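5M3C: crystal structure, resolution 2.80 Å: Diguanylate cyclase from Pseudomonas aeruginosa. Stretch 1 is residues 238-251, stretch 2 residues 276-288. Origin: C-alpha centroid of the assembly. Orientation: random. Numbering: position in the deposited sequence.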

# COMPACT_ATOMS: atom_id res chain seq x y z
N ILE B 238 8.43 18.41 11.58
CA ILE B 238 8.83 17.05 11.95
C ILE B 238 10.34 16.87 11.86
O ILE B 238 10.94 16.20 12.71
CB ILE B 238 8.11 15.99 11.07
CG1 ILE B 238 8.35 14.59 11.63
CG2 ILE B 238 8.59 16.07 9.63
CD1 ILE B 238 7.73 14.35 12.99
N LEU B 239 10.97 17.45 10.84
CA LEU B 239 12.41 17.35 10.70
C LEU B 239 13.12 18.05 11.86
O LEU B 239 13.99 17.46 12.50
CB LEU B 239 12.87 17.92 9.35
CG LEU B 239 12.38 17.16 8.12
CD1 LEU B 239 12.92 17.78 6.84
CD2 LEU B 239 12.75 15.68 8.19
N PRO B 240 12.73 19.30 12.16
CA PRO B 240 13.25 19.98 13.35
C PRO B 240 12.95 19.20 14.64
O PRO B 240 13.79 19.15 15.54
CB PRO B 240 12.49 21.31 13.36
CG PRO B 240 12.08 21.53 11.95
CD PRO B 240 11.86 20.18 11.35
N LEU B 241 11.77 18.59 14.71
CA LEU B 241 11.37 17.82 15.87
C LEU B 241 12.26 16.59 16.04
O LEU B 241 12.81 16.36 17.12
CB LEU B 241 9.91 17.38 15.75
CG LEU B 241 9.33 16.56 16.91
CD1 LEU B 241 9.33 17.36 18.20
CD2 LEU B 241 7.92 16.09 16.58
N GLY B 242 12.40 15.82 14.97
CA GLY B 242 13.19 14.60 14.99
C GLY B 242 14.64 14.86 15.35
O GLY B 242 15.25 14.11 16.12
N ASP B 243 15.19 15.93 14.79
CA ASP B 243 16.57 16.31 15.06
C ASP B 243 16.72 16.63 16.54
O ASP B 243 17.65 16.15 17.20
CB ASP B 243 16.96 17.53 14.23
CG ASP B 243 18.39 17.46 13.73
OD1 ASP B 243 18.65 16.68 12.79
OD2 ASP B 243 19.25 18.19 14.27
N TRP B 244 15.80 17.43 17.06
CA TRP B 244 15.77 17.76 18.48
C TRP B 244 15.70 16.49 19.32
O TRP B 244 16.46 16.32 20.27
CB TRP B 244 14.55 18.63 18.80
CG TRP B 244 14.54 19.14 20.21
CD1 TRP B 244 15.04 20.32 20.66
CD2 TRP B 244 14.01 18.47 21.37
NE1 TRP B 244 14.86 20.44 22.01
CE2 TRP B 244 14.22 19.31 22.47
CE3 TRP B 244 13.37 17.24 21.57
CZ2 TRP B 244 13.82 18.98 23.76
CZ3 TRP B 244 12.97 16.91 22.85
CH2 TRP B 244 13.20 17.77 23.93
N VAL B 245 14.79 15.59 18.95
CA VAL B 245 14.62 14.34 19.68
C VAL B 245 15.91 13.53 19.68
O VAL B 245 16.35 13.06 20.74
CB VAL B 245 13.48 13.50 19.09
CG1 VAL B 245 13.47 12.10 19.69
CG2 VAL B 245 12.14 14.18 19.32
N LEU B 246 16.52 13.36 18.51
CA LEU B 246 17.74 12.58 18.41
C LEU B 246 18.86 13.14 19.29
O LEU B 246 19.43 12.42 20.12
CB LEU B 246 18.21 12.49 16.95
CG LEU B 246 17.47 11.46 16.09
CD1 LEU B 246 17.85 11.62 14.63
CD2 LEU B 246 17.77 10.05 16.58
N GLU B 247 19.17 14.42 19.10
CA GLU B 247 20.27 15.05 19.84
C GLU B 247 20.09 14.90 21.34
O GLU B 247 21.02 14.51 22.05
CB GLU B 247 20.35 16.54 19.48
CG GLU B 247 21.54 17.26 20.11
CD GLU B 247 21.66 18.70 19.66
OE1 GLU B 247 22.70 19.33 19.94
OE2 GLU B 247 20.71 19.22 19.03
N HIS B 248 18.89 15.20 21.82
CA HIS B 248 18.61 15.13 23.25
C HIS B 248 18.60 13.68 23.74
O HIS B 248 19.01 13.40 24.86
CB HIS B 248 17.27 15.80 23.55
CG HIS B 248 17.33 17.30 23.51
ND1 HIS B 248 17.41 18.07 24.64
CD2 HIS B 248 17.34 18.15 22.46
CE1 HIS B 248 17.46 19.35 24.30
NE2 HIS B 248 17.42 19.42 22.98
N ALA B 249 18.13 12.77 22.88
CA ALA B 249 18.13 11.35 23.21
C ALA B 249 19.57 10.88 23.39
O ALA B 249 19.87 10.11 24.30
CB ALA B 249 17.44 10.55 22.13
N CYS B 250 20.45 11.34 22.50
CA CYS B 250 21.86 11.01 22.58
C CYS B 250 22.48 11.62 23.84
O CYS B 250 22.96 10.90 24.71
CB CYS B 250 22.61 11.49 21.34
SG CYS B 250 22.15 10.62 19.82
N GLN B 251 22.44 12.94 23.92
CA GLN B 251 23.00 13.65 25.07
C GLN B 251 22.76 12.88 26.36
O GLN B 251 23.70 12.47 27.05
CB GLN B 251 22.39 15.04 25.19
CG GLN B 251 22.88 16.03 24.15
CD GLN B 251 22.19 17.38 24.27
OE1 GLN B 251 21.38 17.60 25.17
NE2 GLN B 251 22.50 18.28 23.34
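Stretch 2 (276-288) GQPQLIERLEQLL

Gln-277 to Gln-279 are loop or turn, and the chain is helical from Leu-280 through Leu-288, continuing beyond. Stretch 1 is helical throughout. The two helices run in roughly the same direction, with a signed crossing angle of -28° and a closest axial approach of 9.8 Å. They converge toward their C-terminal ends. Leu-239 CA and Gln-277 CA are 8.3 Å apart, whereas Glu-247 CA and Leu-287 CA are 6.0 Å apart. Together the stretches bury 502 Å².

Gln-277 is extended in backbone, with phi/psi of -63/124. Its CA-to-CB bond points toward stretch 1. With chi1 m and chi2 t, the side chain lies against Leu-239, itself m,t, and Gln-277 CG is 3.8 Å from Leu-239 CD2. This contact uses the aliphatic part of the glutamine.

Arg-283 supplies the polar link. Its chi1 is t and its chi2 is p, so the chain turns at the CB-CG bond rather than running fully extended. Chi3, at 146°, lies between wells. This path brings the guanidinium edge to Asp-243. Arg-283 NH1 donates a hydrogen bond to Asp-243 OD2 at 2.6 Å, with an angle of 161°. Arg-283 NE donates a weak one to the same Asp-243 OD2 at 3.1 Å. Both belong to a salt bridge, and one carboxylate oxygen thus takes two donors. Asp-243 chi1 is also between wells, at -142°. Glu-247 has chi1 and chi2 both t. Its OE2 forms a long salt bridge with Arg-283 NH1 at 3.8 Å, approaching the guanidinium obliquely.

Leu-287 has the largest covered area of any residue in the contact, 82 Å². Its m,t rotamer carries the methyls onto stretch 1. Leu-287 CD1 lies 3.8 Å from Leu-246 CB and 3.5 Å from Glu-247 N. Leu-287 CD2 packs 3.6 Å from Glu-247 CG, so the methylenes of Glu-247 lie against the leucine while OE2 is on the side of Arg-283 NH1.

The CA-to-CB bond of Leu-246, also m,t, points toward stretch 2. Its CD1 is 4.5 Å from Leu-280 CD1, and its CD2 is 4.4 Å from Leu-284 CD2. Leu-280 and Leu-284 both leave their backbones sideways, but their ends come nearer. Leu-280 does so with chi1 t and chi2 p. Leu-284 has an off-well chi1 of -117° and chi2 t.

Cys-250, with chi1 m, places SG 4.2 Å from Leu-287 CB and 4.2 Å from Leu-288 CD2. Leu-288 starts away from stretch 1, yet its m,t chain brings its end back to the cysteine.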

# COMPACT_ATOMS: atom_id res chain seq x y z
N GLY B 276 14.11 10.28 4.98
CA GLY B 276 14.25 10.94 3.69
C GLY B 276 15.35 11.99 3.67
O GLY B 276 15.80 12.38 2.59
N GLN B 277 15.78 12.44 4.84
CA GLN B 277 16.87 13.41 4.94
C GLN B 277 18.17 12.83 4.38
O GLN B 277 18.62 11.78 4.83
CB GLN B 277 17.09 13.85 6.39
CG GLN B 277 16.26 15.06 6.81
CD GLN B 277 16.82 15.75 8.04
OE1 GLN B 277 17.04 15.13 9.08
NE2 GLN B 277 17.05 17.06 7.92
N PRO B 278 18.77 13.52 3.40
CA PRO B 278 20.01 13.08 2.78
C PRO B 278 21.21 13.12 3.72
O PRO B 278 22.16 12.35 3.55
CB PRO B 278 20.22 14.08 1.63
CG PRO B 278 18.88 14.69 1.39
CD PRO B 278 18.21 14.71 2.73
N GLN B 279 21.17 14.01 4.71
CA GLN B 279 22.30 14.19 5.62
C GLN B 279 22.15 13.37 6.89
O GLN B 279 23.06 13.33 7.72
CB GLN B 279 22.46 15.67 5.95
CG GLN B 279 22.85 16.51 4.74
CD GLN B 279 24.11 16.00 4.07
OE1 GLN B 279 25.01 15.48 4.72
NE2 GLN B 279 24.18 16.16 2.75
N LEU B 280 21.02 12.69 7.03
CA LEU B 280 20.71 11.92 8.24
C LEU B 280 21.94 11.21 8.81
O LEU B 280 22.32 11.45 9.95
CB LEU B 280 19.61 10.90 7.95
CG LEU B 280 19.26 9.97 9.12
CD1 LEU B 280 18.85 10.76 10.35
CD2 LEU B 280 18.17 8.99 8.72
N ILE B 281 22.55 10.33 8.01
CA ILE B 281 23.67 9.53 8.50
C ILE B 281 24.84 10.41 8.93
O ILE B 281 25.45 10.17 9.97
CB ILE B 281 24.18 8.54 7.43
CG1 ILE B 281 23.02 7.69 6.89
CG2 ILE B 281 25.26 7.65 8.02
CD1 ILE B 281 23.44 6.63 5.90
N GLU B 282 25.14 11.43 8.13
CA GLU B 282 26.24 12.34 8.45
C GLU B 282 25.96 13.03 9.77
O GLU B 282 26.83 13.13 10.64
CB GLU B 282 26.41 13.39 7.34
CG GLU B 282 27.28 12.95 6.17
CD GLU B 282 26.64 11.85 5.33
OE1 GLU B 282 27.27 11.44 4.33
OE2 GLU B 282 25.53 11.39 5.66
N ARG B 283 24.73 13.51 9.91
CA ARG B 283 24.30 14.21 11.11
C ARG B 283 24.24 13.28 12.32
O ARG B 283 24.66 13.66 13.42
CB ARG B 283 22.92 14.82 10.88
CG ARG B 283 22.16 15.14 12.16
CD ARG B 283 22.96 16.04 13.08
NE ARG B 283 22.09 16.94 13.82
CZ ARG B 283 22.50 17.78 14.76
NH1 ARG B 283 21.62 18.57 15.36
NH2 ARG B 283 23.78 17.84 15.10
N LEU B 284 23.71 12.09 12.13
CA LEU B 284 23.60 11.13 13.22
C LEU B 284 24.96 10.83 13.82
O LEU B 284 25.13 10.84 15.04
CB LEU B 284 22.94 9.84 12.75
CG LEU B 284 21.61 9.53 13.41
CD1 LEU B 284 20.98 8.29 12.80
CD2 LEU B 284 21.81 9.35 14.91
N GLU B 285 25.94 10.62 12.96
CA GLU B 285 27.27 10.27 13.41
C GLU B 285 27.79 11.39 14.26
O GLU B 285 28.23 11.18 15.36
CB GLU B 285 28.15 10.15 12.17
CG GLU B 285 29.53 9.56 12.36
CD GLU B 285 30.24 9.31 11.04
OE1 GLU B 285 31.47 9.40 10.99
OE2 GLU B 285 29.57 9.04 10.04
N GLN B 286 27.62 12.63 13.84
CA GLN B 286 28.12 13.71 14.67
C GLN B 286 27.46 13.72 16.00
O GLN B 286 28.10 13.92 17.00
CB GLN B 286 27.84 15.05 14.06
CG GLN B 286 28.21 15.11 12.61
CD GLN B 286 28.44 16.52 12.16
OE1 GLN B 286 27.88 17.46 12.72
NE2 GLN B 286 29.27 16.67 11.13
N LEU B 287 26.16 13.50 16.01
CA LEU B 287 25.45 13.54 17.29
C LEU B 287 26.02 12.56 18.31
O LEU B 287 26.07 12.85 19.50
CB LEU B 287 23.97 13.25 17.09
CG LEU B 287 23.11 14.41 16.59
CD1 LEU B 287 21.64 14.03 16.65
CD2 LEU B 287 23.37 15.66 17.42
N LEU B 288 26.43 11.40 17.82
CA LEU B 288 26.97 10.34 18.66
C LEU B 288 28.36 10.72 19.15
O LEU B 288 28.69 10.60 20.33
CB LEU B 288 27.05 9.05 17.85
CG LEU B 288 25.70 8.61 17.28
CD1 LEU B 288 25.87 7.79 16.02
CD2 LEU B 288 24.92 7.86 18.35